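Local coordinates for teichoic acid biosynthesis protein F (Staphylococcus epidermidis, PDB 3L7I) that belongs to the bacterial teichoic acid biosynthesis proteins and has a GT-B type fold of two Rossmann-like domains, at residues T446-L451 with F654-M659; I541-T546 with C618-Y623; T546-E551 with A641-K646; R635-F640 with D661-I666. One frame throughout, in Å; residues are numbered along the deposited sequence.

Interaction 1. Residues T446-L451 with F654-M659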
# COMPACT_ATOMS: atom_id res chain seq x y z
N THR A 446 -43.59 -15.68 -21.25
CA THR A 446 -44.31 -16.58 -20.37
C THR A 446 -43.50 -17.85 -20.20
O THR A 446 -43.12 -18.48 -21.19
CB THR A 446 -45.69 -16.98 -20.96
OG1 THR A 446 -46.56 -15.84 -20.98
CG2 THR A 446 -46.31 -18.07 -20.11
N PRO A 447 -43.21 -18.24 -18.94
CA PRO A 447 -42.32 -19.39 -18.75
C PRO A 447 -43.04 -20.69 -19.05
O PRO A 447 -44.22 -20.83 -18.74
CB PRO A 447 -41.96 -19.32 -17.27
CG PRO A 447 -42.40 -17.98 -16.81
CD PRO A 447 -43.58 -17.63 -17.66
N LEU A 448 -42.33 -21.61 -19.69
CA LEU A 448 -42.78 -22.98 -19.82
C LEU A 448 -41.84 -23.84 -18.99
O LEU A 448 -42.27 -24.76 -18.30
CB LEU A 448 -42.74 -23.41 -21.28
CG LEU A 448 -42.80 -24.91 -21.52
CD1 LEU A 448 -44.24 -25.35 -21.57
CD2 LEU A 448 -42.07 -25.28 -22.81
N LYS A 449 -40.56 -23.52 -19.04
CA LYS A 449 -39.57 -24.23 -18.25
C LYS A 449 -39.35 -23.57 -16.87
O LYS A 449 -39.37 -22.34 -16.75
CB LYS A 449 -38.23 -24.32 -19.02
CG LYS A 449 -38.27 -25.16 -20.31
CD LYS A 449 -37.19 -24.72 -21.33
CE LYS A 449 -37.09 -25.64 -22.57
NZ LYS A 449 -36.10 -26.79 -22.39
N ARG A 450 -39.14 -24.38 -15.84
CA ARG A 450 -38.86 -23.86 -14.51
C ARG A 450 -37.56 -23.07 -14.46
O ARG A 450 -36.55 -23.49 -15.03
CB ARG A 450 -38.79 -25.01 -13.49
CG ARG A 450 -40.03 -25.86 -13.41
CD ARG A 450 -39.89 -26.94 -12.34
NE ARG A 450 -40.18 -26.44 -10.99
CZ ARG A 450 -41.39 -26.43 -10.43
NH1 ARG A 450 -42.45 -26.91 -11.10
NH2 ARG A 450 -41.55 -25.95 -9.20
N LEU A 451 -37.59 -21.92 -13.78
CA LEU A 451 -36.40 -21.05 -13.68
C LEU A 451 -36.19 -20.44 -12.30
O LEU A 451 -37.13 -20.32 -11.51
CB LEU A 451 -36.46 -19.90 -14.71
CG LEU A 451 -37.77 -19.16 -14.98
CD1 LEU A 451 -38.78 -19.30 -13.86
CD2 LEU A 451 -37.47 -17.71 -15.25
N PHE A 654 -42.04 -28.60 -16.16
CA PHE A 654 -42.82 -27.64 -16.92
C PHE A 654 -43.92 -27.16 -15.99
O PHE A 654 -44.43 -27.94 -15.18
CB PHE A 654 -43.48 -28.32 -18.11
CG PHE A 654 -42.58 -28.45 -19.31
CD1 PHE A 654 -41.24 -28.10 -19.25
CD2 PHE A 654 -43.07 -28.97 -20.50
CE1 PHE A 654 -40.42 -28.23 -20.36
CE2 PHE A 654 -42.26 -29.11 -21.61
CZ PHE A 654 -40.93 -28.73 -21.54
N TYR A 655 -44.30 -25.90 -16.09
CA TYR A 655 -45.33 -25.37 -15.20
C TYR A 655 -46.70 -25.80 -15.66
O TYR A 655 -47.62 -25.96 -14.86
CB TYR A 655 -45.29 -23.86 -15.13
CG TYR A 655 -44.07 -23.28 -14.46
CD1 TYR A 655 -43.89 -23.39 -13.09
CD2 TYR A 655 -43.11 -22.60 -15.20
CE1 TYR A 655 -42.79 -22.84 -12.47
CE2 TYR A 655 -42.02 -22.05 -14.59
CZ TYR A 655 -41.86 -22.18 -13.24
OH TYR A 655 -40.75 -21.63 -12.67
N MET A 656 -46.83 -25.99 -16.97
CA MET A 656 -48.12 -26.39 -17.50
C MET A 656 -48.18 -27.87 -17.84
O MET A 656 -47.16 -28.56 -17.90
CB MET A 656 -48.47 -25.55 -18.71
CG MET A 656 -47.46 -25.64 -19.80
SD MET A 656 -48.32 -25.63 -21.39
CE MET A 656 -49.52 -24.34 -21.10
N ASN A 657 -49.40 -28.35 -18.04
CA ASN A 657 -49.57 -29.74 -18.42
C ASN A 657 -49.49 -29.91 -19.93
O ASN A 657 -50.49 -29.90 -20.63
CB ASN A 657 -50.85 -30.32 -17.84
CG ASN A 657 -50.84 -31.82 -17.84
OD1 ASN A 657 -50.19 -32.44 -18.70
ND2 ASN A 657 -51.53 -32.43 -16.88
N TYR A 658 -48.25 -30.06 -20.40
CA TYR A 658 -47.91 -30.15 -21.82
C TYR A 658 -48.69 -31.20 -22.60
O TYR A 658 -49.09 -30.98 -23.75
CB TYR A 658 -46.43 -30.48 -21.94
CG TYR A 658 -45.84 -30.35 -23.33
CD1 TYR A 658 -45.24 -29.17 -23.72
CD2 TYR A 658 -45.85 -31.42 -24.21
CE1 TYR A 658 -44.68 -29.04 -24.97
CE2 TYR A 658 -45.30 -31.30 -25.47
CZ TYR A 658 -44.70 -30.11 -25.85
OH TYR A 658 -44.13 -29.97 -27.10
N MET A 659 -48.87 -32.37 -21.98
CA MET A 659 -49.53 -33.47 -22.64
C MET A 659 -50.95 -33.10 -23.03
O MET A 659 -51.51 -33.69 -23.96
CB MET A 659 -49.53 -34.69 -21.74
CG MET A 659 -48.80 -35.86 -22.35
SD MET A 659 -47.33 -35.31 -23.22
CE MET A 659 -46.05 -36.12 -22.26
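Two irregular loops meet where the two Rossmann-like domains of a GT-B fold face each other: 446-451 follows strand 438-441 of the seven-stranded sheet, and 654-659 precedes strand 666-667 of the six-stranded one. At the centre the carbonyl O of L448 accepts the N-H of Y655 at 3.2 Å, the donor lying in the carbonyl plane with an angle of 153° at the hydrogen. The backbones of K449 and F654 form a single, isolated bridge beside it. L448 starts away from the partner loop, but with CG anti to its backbone N the chain returns: CG stands 4.0 Å from the centroid of the F654 ring and 2° off its normal, a CH-pi contact square over the face. CD2 stays over the ring near CZ, while CD1 also reaches M656 CG at 3.7 Å. K449 CG runs alongside F654, 3.7 Å from CE1, before the chain leads NZ to Y647. The Y655 ring extends along P447 to L451, with P447 CB 3.8 Å from its CE2, R450 CG over one face near the rim, and the R450 guanidinium inclined 36° to the ring. In the next shell, D454 receives R450 NE on its backbone O and pairs through OD2 with Y655 OH, while M627 and F628 of helix 626-630 back L448. That same hydroxyl, Y655 OH, takes a weak bond from L451 N at 3.4 Å.

Interaction 2. Residues I541-T546 with C618-Y623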
# COMPACT_ATOMS: atom_id res chain seq x y z
N ILE A 541 -45.33 -21.12 -43.33
CA ILE A 541 -45.08 -21.85 -42.09
C ILE A 541 -43.80 -21.32 -41.42
O ILE A 541 -42.80 -21.02 -42.10
CB ILE A 541 -44.94 -23.38 -42.38
CG1 ILE A 541 -46.26 -23.95 -42.88
CG2 ILE A 541 -44.57 -24.13 -41.14
CD1 ILE A 541 -46.08 -25.25 -43.61
N MET A 542 -43.85 -21.17 -40.10
CA MET A 542 -42.64 -20.85 -39.33
C MET A 542 -42.26 -21.98 -38.40
O MET A 542 -43.12 -22.56 -37.73
CB MET A 542 -42.81 -19.59 -38.49
CG MET A 542 -41.52 -18.77 -38.45
SD MET A 542 -41.22 -17.90 -36.91
CE MET A 542 -42.86 -17.95 -36.20
N TYR A 543 -40.98 -22.29 -38.34
CA TYR A 543 -40.53 -23.42 -37.54
C TYR A 543 -39.48 -22.95 -36.56
O TYR A 543 -38.44 -22.46 -36.96
CB TYR A 543 -39.95 -24.49 -38.45
CG TYR A 543 -39.44 -25.71 -37.74
CD1 TYR A 543 -40.09 -26.21 -36.63
CD2 TYR A 543 -38.32 -26.37 -38.20
CE1 TYR A 543 -39.62 -27.34 -35.98
CE2 TYR A 543 -37.85 -27.49 -37.57
CZ TYR A 543 -38.50 -27.98 -36.46
OH TYR A 543 -37.99 -29.11 -35.86
N ALA A 544 -39.72 -23.10 -35.27
CA ALA A 544 -38.76 -22.55 -34.31
C ALA A 544 -38.57 -23.48 -33.12
O ALA A 544 -39.21 -23.31 -32.09
CB ALA A 544 -39.20 -21.19 -33.87
N PRO A 545 -37.68 -24.45 -33.27
CA PRO A 545 -37.40 -25.48 -32.28
C PRO A 545 -36.40 -24.98 -31.26
O PRO A 545 -35.47 -24.26 -31.63
CB PRO A 545 -36.71 -26.57 -33.11
CG PRO A 545 -36.49 -25.99 -34.50
CD PRO A 545 -36.79 -24.54 -34.44
N THR A 546 -36.54 -25.36 -30.00
CA THR A 546 -35.50 -24.99 -29.05
C THR A 546 -34.19 -25.73 -29.30
O THR A 546 -34.16 -26.78 -29.95
CB THR A 546 -35.89 -25.28 -27.60
OG1 THR A 546 -36.58 -26.53 -27.54
CG2 THR A 546 -36.74 -24.15 -27.05
N CYS A 618 -49.01 -20.39 -39.66
CA CYS A 618 -48.98 -21.27 -38.50
C CYS A 618 -47.57 -21.28 -37.92
O CYS A 618 -46.63 -20.82 -38.57
CB CYS A 618 -49.42 -22.69 -38.85
SG CYS A 618 -48.32 -23.59 -39.99
N LEU A 619 -47.45 -21.82 -36.71
CA LEU A 619 -46.18 -21.95 -36.00
C LEU A 619 -45.86 -23.43 -35.78
O LEU A 619 -46.73 -24.20 -35.36
CB LEU A 619 -46.26 -21.26 -34.65
CG LEU A 619 -44.96 -20.58 -34.22
CD1 LEU A 619 -44.93 -20.25 -32.74
CD2 LEU A 619 -43.77 -21.42 -34.61
N ILE A 620 -44.64 -23.85 -36.05
CA ILE A 620 -44.24 -25.18 -35.59
C ILE A 620 -43.14 -24.97 -34.58
O ILE A 620 -42.14 -24.29 -34.85
CB ILE A 620 -43.74 -26.09 -36.71
CG1 ILE A 620 -44.75 -26.13 -37.84
CG2 ILE A 620 -43.46 -27.49 -36.18
CD1 ILE A 620 -44.32 -27.04 -38.96
N THR A 621 -43.32 -25.55 -33.40
CA THR A 621 -42.34 -25.41 -32.35
C THR A 621 -42.32 -26.69 -31.50
O THR A 621 -42.87 -27.71 -31.92
CB THR A 621 -42.64 -24.16 -31.54
OG1 THR A 621 -41.54 -23.91 -30.67
CG2 THR A 621 -43.92 -24.34 -30.74
N ASP A 622 -41.65 -26.67 -30.35
CA ASP A 622 -41.70 -27.81 -29.44
C ASP A 622 -41.84 -27.42 -27.98
O ASP A 622 -42.94 -27.52 -27.44
CB ASP A 622 -40.51 -28.75 -29.65
CG ASP A 622 -39.22 -28.01 -29.80
OD1 ASP A 622 -38.64 -28.08 -30.89
OD2 ASP A 622 -38.77 -27.36 -28.83
N TYR A 623 -40.74 -27.00 -27.34
CA TYR A 623 -40.77 -26.54 -25.96
C TYR A 623 -40.29 -25.11 -25.91
O TYR A 623 -39.14 -24.83 -25.61
CB TYR A 623 -39.83 -27.40 -25.10
CG TYR A 623 -39.77 -28.81 -25.57
CD1 TYR A 623 -38.61 -29.32 -26.14
CD2 TYR A 623 -40.91 -29.63 -25.49
CE1 TYR A 623 -38.57 -30.62 -26.60
CE2 TYR A 623 -40.88 -30.92 -25.96
CZ TYR A 623 -39.71 -31.43 -26.51
OH TYR A 623 -39.68 -32.73 -26.97
O HOH W 1 -39.12 -29.37 -33.35
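T546 and D622 both hold their first side-chain branch in the crowded position between backbone N and carbonyl carbon (chi1 40° for OG1 and 44° for CG), which brings hydroxyl and carboxylate together just past the ends of two neighbouring strands. D622 OD2 accepts T546 OG1 at 2.7 Å and T546 N at 3.2 Å, both on its syn lone pair, and uses its anti lone pair for the N-H of Y623. One residue earlier, T621 OG1, anti to its own backbone N, donates to the carbonyl O of A544 at 2.8 Å from above the carbonyl plane. These side-chain bonds continue a parallel ladder between strands 541-543 and 618-621, whose directions differ by 22°: M542 N to C618 O, I620 N to M542 O and A544 N to I620 O, the last two nearly along the C=O axes. On one face of the sheet I541 CG2 meets I620 CD1 at 3.6 Å, and I620 CG2 packs on Y543 CD1, with L673 and L677 of helix 670-677 over I620. The M542 and L619 side chains lie side by side on the opposite face, CE of M542 against CG of L619. This is the centre of the C-terminal Rossmann-like sheet. A water bridges Y543 OH and D622 OD1, which also forms a salt bridge with R548. With three donors on OD2 and an arginine at OD1, D622 is probably held in one rotation and kept ionised.

Interaction 3. Residues T546-E551 with A641-K646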
# COMPACT_ATOMS: atom_id res chain seq x y z
N THR A 546 -36.54 -25.36 -30.00
CA THR A 546 -35.50 -24.99 -29.05
C THR A 546 -34.19 -25.73 -29.30
O THR A 546 -34.16 -26.78 -29.95
CB THR A 546 -35.89 -25.28 -27.60
OG1 THR A 546 -36.58 -26.53 -27.54
CG2 THR A 546 -36.74 -24.15 -27.05
N TRP A 547 -33.12 -25.17 -28.74
CA TRP A 547 -31.78 -25.72 -28.86
C TRP A 547 -31.67 -26.98 -28.03
O TRP A 547 -32.34 -27.14 -27.02
CB TRP A 547 -30.74 -24.69 -28.43
CG TRP A 547 -29.42 -25.29 -28.13
CD1 TRP A 547 -29.04 -25.87 -26.96
CD2 TRP A 547 -28.31 -25.41 -29.01
NE1 TRP A 547 -27.76 -26.33 -27.05
CE2 TRP A 547 -27.28 -26.06 -28.31
CE3 TRP A 547 -28.08 -25.03 -30.33
CZ2 TRP A 547 -26.04 -26.34 -28.87
CZ3 TRP A 547 -26.84 -25.30 -30.89
CH2 TRP A 547 -25.84 -25.95 -30.16
N ARG A 548 -30.80 -27.89 -28.49
CA ARG A 548 -30.55 -29.15 -27.82
C ARG A 548 -29.06 -29.53 -27.88
O ARG A 548 -28.52 -29.78 -28.96
CB ARG A 548 -31.40 -30.26 -28.44
CG ARG A 548 -32.85 -30.22 -28.00
CD ARG A 548 -33.73 -31.02 -28.91
NE ARG A 548 -34.43 -30.19 -29.88
CZ ARG A 548 -35.76 -30.06 -29.95
NH1 ARG A 548 -36.54 -30.73 -29.12
NH2 ARG A 548 -36.30 -29.28 -30.87
N ASP A 549 -28.41 -29.57 -26.72
CA ASP A 549 -26.99 -29.92 -26.63
C ASP A 549 -26.71 -31.26 -27.29
O ASP A 549 -25.67 -31.47 -27.91
CB ASP A 549 -26.56 -29.97 -25.17
CG ASP A 549 -27.25 -28.92 -24.32
OD1 ASP A 549 -28.50 -28.87 -24.29
OD2 ASP A 549 -26.53 -28.13 -23.67
N ASP A 550 -27.66 -32.17 -27.15
CA ASP A 550 -27.58 -33.52 -27.70
C ASP A 550 -27.23 -33.55 -29.19
O ASP A 550 -26.89 -34.60 -29.74
CB ASP A 550 -28.91 -34.25 -27.46
CG ASP A 550 -29.48 -34.01 -26.06
OD1 ASP A 550 -28.75 -34.25 -25.07
OD2 ASP A 550 -30.67 -33.60 -25.95
N GLU A 551 -27.33 -32.41 -29.86
CA GLU A 551 -27.25 -32.40 -31.31
C GLU A 551 -26.06 -31.61 -31.87
O GLU A 551 -25.81 -31.62 -33.08
CB GLU A 551 -28.57 -31.91 -31.91
CG GLU A 551 -29.77 -32.76 -31.51
CD GLU A 551 -31.07 -32.31 -32.17
OE1 GLU A 551 -31.10 -31.18 -32.72
OE2 GLU A 551 -32.05 -33.10 -32.14
N ALA A 641 -42.51 -32.65 -31.07
CA ALA A 641 -41.69 -33.20 -30.00
C ALA A 641 -41.10 -34.57 -30.37
O ALA A 641 -41.57 -35.60 -29.91
CB ALA A 641 -42.50 -33.30 -28.72
N TYR A 642 -40.06 -34.57 -31.19
CA TYR A 642 -39.49 -35.83 -31.64
C TYR A 642 -38.67 -36.50 -30.56
O TYR A 642 -38.58 -37.73 -30.51
CB TYR A 642 -38.66 -35.63 -32.92
CG TYR A 642 -37.57 -34.60 -32.82
CD1 TYR A 642 -37.78 -33.29 -33.25
CD2 TYR A 642 -36.31 -34.93 -32.34
CE1 TYR A 642 -36.79 -32.33 -33.18
CE2 TYR A 642 -35.30 -33.99 -32.26
CZ TYR A 642 -35.54 -32.68 -32.68
OH TYR A 642 -34.53 -31.74 -32.60
N ASP A 643 -38.08 -35.71 -29.68
CA ASP A 643 -37.29 -36.27 -28.59
C ASP A 643 -38.06 -36.30 -27.28
O ASP A 643 -37.50 -36.52 -26.22
CB ASP A 643 -35.98 -35.50 -28.40
CG ASP A 643 -36.19 -34.01 -28.25
OD1 ASP A 643 -37.35 -33.55 -28.31
OD2 ASP A 643 -35.18 -33.29 -28.07
N ILE A 644 -39.37 -36.11 -27.38
CA ILE A 644 -40.23 -36.02 -26.21
C ILE A 644 -40.04 -37.14 -25.18
O ILE A 644 -40.43 -36.98 -24.02
CB ILE A 644 -41.69 -35.99 -26.64
CG1 ILE A 644 -42.56 -35.51 -25.47
CG2 ILE A 644 -42.11 -37.34 -27.16
CD1 ILE A 644 -43.98 -35.20 -25.87
N ASP A 645 -39.44 -38.27 -25.55
CA ASP A 645 -39.20 -39.33 -24.57
C ASP A 645 -37.98 -38.99 -23.72
O ASP A 645 -38.00 -39.12 -22.50
CB ASP A 645 -39.02 -40.67 -25.24
CG ASP A 645 -39.99 -40.88 -26.37
OD1 ASP A 645 -40.84 -41.79 -26.26
OD2 ASP A 645 -39.91 -40.11 -27.37
N LYS A 646 -36.91 -38.57 -24.38
CA LYS A 646 -35.74 -38.11 -23.67
C LYS A 646 -36.16 -37.14 -22.57
O LYS A 646 -35.76 -37.30 -21.42
CB LYS A 646 -34.75 -37.44 -24.63
CG LYS A 646 -34.13 -38.40 -25.65
CD LYS A 646 -33.12 -37.69 -26.56
CE LYS A 646 -31.76 -37.50 -25.87
NZ LYS A 646 -30.86 -36.63 -26.68
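R548 lays one face of its guanidinium against the hydroxyl of Y642, whose OH stands 2.9 Å above the plane, toward the rim. R548 NE is near that oxygen, but the angle is too poor for a hydrogen bond, so this is a contact over a face, with ring and guanidinium planes 40° apart. T546 OG1 lies over the opposite face, farther off. The arginine chain bends at chi3 (-100°) and thereby carries NH1 to D643, meeting it tip to tip: the salt bridge measures 3.0 Å from NH1 to OD1, and the bond from R548 NH1 to D643 OD2 is weak. The carboxylate is turned 57° from the guanidinium plane. The hydroxyl of Y642 donates to E551 OE2 at 2.9 Å on the syn lone pair; the acceptor lies at the ring edge, and carboxylate and ring are nearly coplanar. Farther along, K646 NZ reaches D550 OD2 at 3.1 Å in a second salt bridge, between two exposed side chains. D550 and D643 approach to 5.0 Å between their OD2 atoms, like charges whose repulsion, if both are ionised, K646 and R548 would probably offset. R548 NH2 is claimed by D622, and D643 OD1 also by Y623. The contact thus joins the loop running from strand 539-543 toward helix 566-573 to the loop leaving strand 637-640, bridging over the end of strand 618-621, which lies between them in the sheet.

Interaction 4. Residues R635-F640 with D661-I666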
# COMPACT_ATOMS: atom_id res chain seq x y z
N ARG A 635 -53.98 -18.65 -34.18
CA ARG A 635 -53.71 -19.40 -35.39
C ARG A 635 -53.24 -20.78 -34.98
O ARG A 635 -52.90 -21.00 -33.82
CB ARG A 635 -52.67 -18.66 -36.25
CG ARG A 635 -53.26 -17.80 -37.36
CD ARG A 635 -53.11 -16.31 -37.17
NE ARG A 635 -51.89 -15.83 -37.81
CZ ARG A 635 -51.68 -14.59 -38.26
NH1 ARG A 635 -50.49 -14.29 -38.79
NH2 ARG A 635 -52.61 -13.64 -38.19
N PRO A 636 -53.23 -21.74 -35.92
CA PRO A 636 -52.82 -23.11 -35.62
C PRO A 636 -51.36 -23.21 -35.21
O PRO A 636 -50.51 -22.64 -35.89
CB PRO A 636 -53.01 -23.83 -36.96
CG PRO A 636 -53.93 -22.99 -37.73
CD PRO A 636 -53.66 -21.59 -37.32
N GLN A 637 -51.07 -23.92 -34.13
CA GLN A 637 -49.70 -24.26 -33.80
C GLN A 637 -49.57 -25.78 -33.84
O GLN A 637 -50.56 -26.48 -33.67
CB GLN A 637 -49.29 -23.72 -32.43
CG GLN A 637 -49.70 -22.28 -32.17
CD GLN A 637 -48.93 -21.65 -31.02
OE1 GLN A 637 -47.80 -22.07 -30.71
NE2 GLN A 637 -49.52 -20.64 -30.39
N PHE A 638 -48.35 -26.26 -34.09
CA PHE A 638 -48.00 -27.67 -34.08
C PHE A 638 -46.80 -27.86 -33.18
O PHE A 638 -46.04 -26.90 -32.93
CB PHE A 638 -47.64 -28.15 -35.48
CG PHE A 638 -48.79 -28.16 -36.44
CD1 PHE A 638 -49.60 -29.30 -36.57
CD2 PHE A 638 -49.08 -27.04 -37.21
CE1 PHE A 638 -50.67 -29.32 -37.45
CE2 PHE A 638 -50.15 -27.07 -38.09
CZ PHE A 638 -50.94 -28.20 -38.21
N PHE A 639 -46.61 -29.08 -32.70
CA PHE A 639 -45.59 -29.35 -31.70
C PHE A 639 -44.87 -30.62 -32.02
O PHE A 639 -45.31 -31.72 -31.69
CB PHE A 639 -46.22 -29.36 -30.31
CG PHE A 639 -46.87 -28.06 -29.98
CD1 PHE A 639 -46.09 -26.98 -29.53
CD2 PHE A 639 -48.22 -27.86 -30.23
CE1 PHE A 639 -46.67 -25.75 -29.28
CE2 PHE A 639 -48.80 -26.63 -29.98
CZ PHE A 639 -48.03 -25.57 -29.49
N PHE A 640 -43.74 -30.46 -32.69
CA PHE A 640 -42.97 -31.58 -33.20
C PHE A 640 -41.97 -32.06 -32.13
O PHE A 640 -40.76 -31.90 -32.25
CB PHE A 640 -42.27 -31.09 -34.45
CG PHE A 640 -41.40 -32.09 -35.09
CD1 PHE A 640 -40.18 -31.71 -35.62
CD2 PHE A 640 -41.80 -33.40 -35.20
CE1 PHE A 640 -39.35 -32.64 -36.24
CE2 PHE A 640 -40.97 -34.34 -35.83
CZ PHE A 640 -39.75 -33.96 -36.35
N ASP A 661 -53.34 -29.49 -22.35
CA ASP A 661 -53.84 -28.18 -22.75
C ASP A 661 -52.86 -27.27 -23.50
O ASP A 661 -52.50 -26.20 -23.01
CB ASP A 661 -54.40 -27.45 -21.52
CG ASP A 661 -53.39 -27.36 -20.39
OD1 ASP A 661 -52.21 -27.08 -20.67
OD2 ASP A 661 -53.78 -27.58 -19.22
N LEU A 662 -52.44 -27.67 -24.70
CA LEU A 662 -51.81 -26.73 -25.62
C LEU A 662 -52.61 -26.63 -26.93
O LEU A 662 -53.45 -27.50 -27.22
CB LEU A 662 -50.30 -26.99 -25.82
CG LEU A 662 -49.79 -28.33 -26.31
CD1 LEU A 662 -48.29 -28.44 -26.12
CD2 LEU A 662 -50.55 -29.46 -25.57
N PRO A 663 -52.37 -25.57 -27.71
CA PRO A 663 -53.29 -25.10 -28.76
C PRO A 663 -53.30 -25.98 -29.99
O PRO A 663 -54.12 -25.74 -30.87
CB PRO A 663 -52.70 -23.74 -29.17
CG PRO A 663 -51.36 -23.65 -28.55
CD PRO A 663 -51.05 -24.93 -27.84
N GLY A 664 -52.40 -26.95 -30.07
CA GLY A 664 -52.30 -27.81 -31.23
C GLY A 664 -51.85 -29.22 -30.88
O GLY A 664 -51.52 -29.51 -29.74
N PRO A 665 -51.81 -30.09 -31.87
CA PRO A 665 -51.48 -31.51 -31.67
C PRO A 665 -49.99 -31.73 -31.40
O PRO A 665 -49.17 -30.92 -31.82
CB PRO A 665 -51.84 -32.13 -33.03
CG PRO A 665 -52.23 -30.96 -33.95
CD PRO A 665 -51.83 -29.71 -33.29
N ILE A 666 -49.62 -32.81 -30.71
CA ILE A 666 -48.20 -33.16 -30.60
C ILE A 666 -47.85 -34.21 -31.64
O ILE A 666 -48.48 -35.25 -31.70
CB ILE A 666 -47.83 -33.74 -29.21
CG1 ILE A 666 -48.16 -32.73 -28.10
CG2 ILE A 666 -46.35 -34.16 -29.18
CD1 ILE A 666 -48.03 -33.28 -26.72
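F639 leaves strand 637-640 with CG beside its backbone N (chi1 -60°), and from CB along one edge to the tip the side chain meets the 661-666 loop. CB lies 3.7 Å from the carbonyl O of P665. L662 covers one face of the ring, its CD1 standing 4.1 Å from the centroid and 8° off the normal, a CH-pi contact centred on the face. CD2 sees P665 O at 3.6 Å, so that carbonyl sits at the ring edge, as does G664 N near CE2. The tip is closed by P663, set about crosswise to the ring: its CD is 3.5 Å from F639 CZ and equally near CE2. The ring is thus met over a face, along an edge and at its tip, which probably limits its rotation. The backbones are joined more loosely. F639 N gives only a weak bond to P665 O, whereas G664 CA points its hydrogen almost straight at Q637 O (3.3 Å, 169°), and I666 CA makes a more bent contact of the same kind with F639 O. F638 turns the other way: its CD1 touches P665 CD at 4.0 Å, and V683 and L673 of the neighbouring helices pack on its side chain. M627 of helix 626-630 also touches F639. The single parallel bridge between F639 and I666 adds the short strand 666-667 at the edge of the parallel sheet of the C-terminal Rossmann-like domain of a GT-B fold.

In the fold
From the N terminus, interaction 1 opens first, in the loop after strand 438-441, and closes the longest loop, some 200 residues on, tying the two Rossmann-like domains together. Interactions 2 and 3 nest inside it. They share T546 and cross, since 541-546 returns at 618-623 before 546-551 finds 641-646. Interaction 4 opens after interaction 2 has closed, and its 635-640 and 661-666 segments alternate with those of interactions 1 and 3. Strand 618-621 hydrogen-bonds to 637-640, so interactions 2 and 4 continue one sheet. D622, Y623 and R548 link interactions 2 and 3, while Y658 runs from interaction 1 to D622 and packs on I666 of interaction 4.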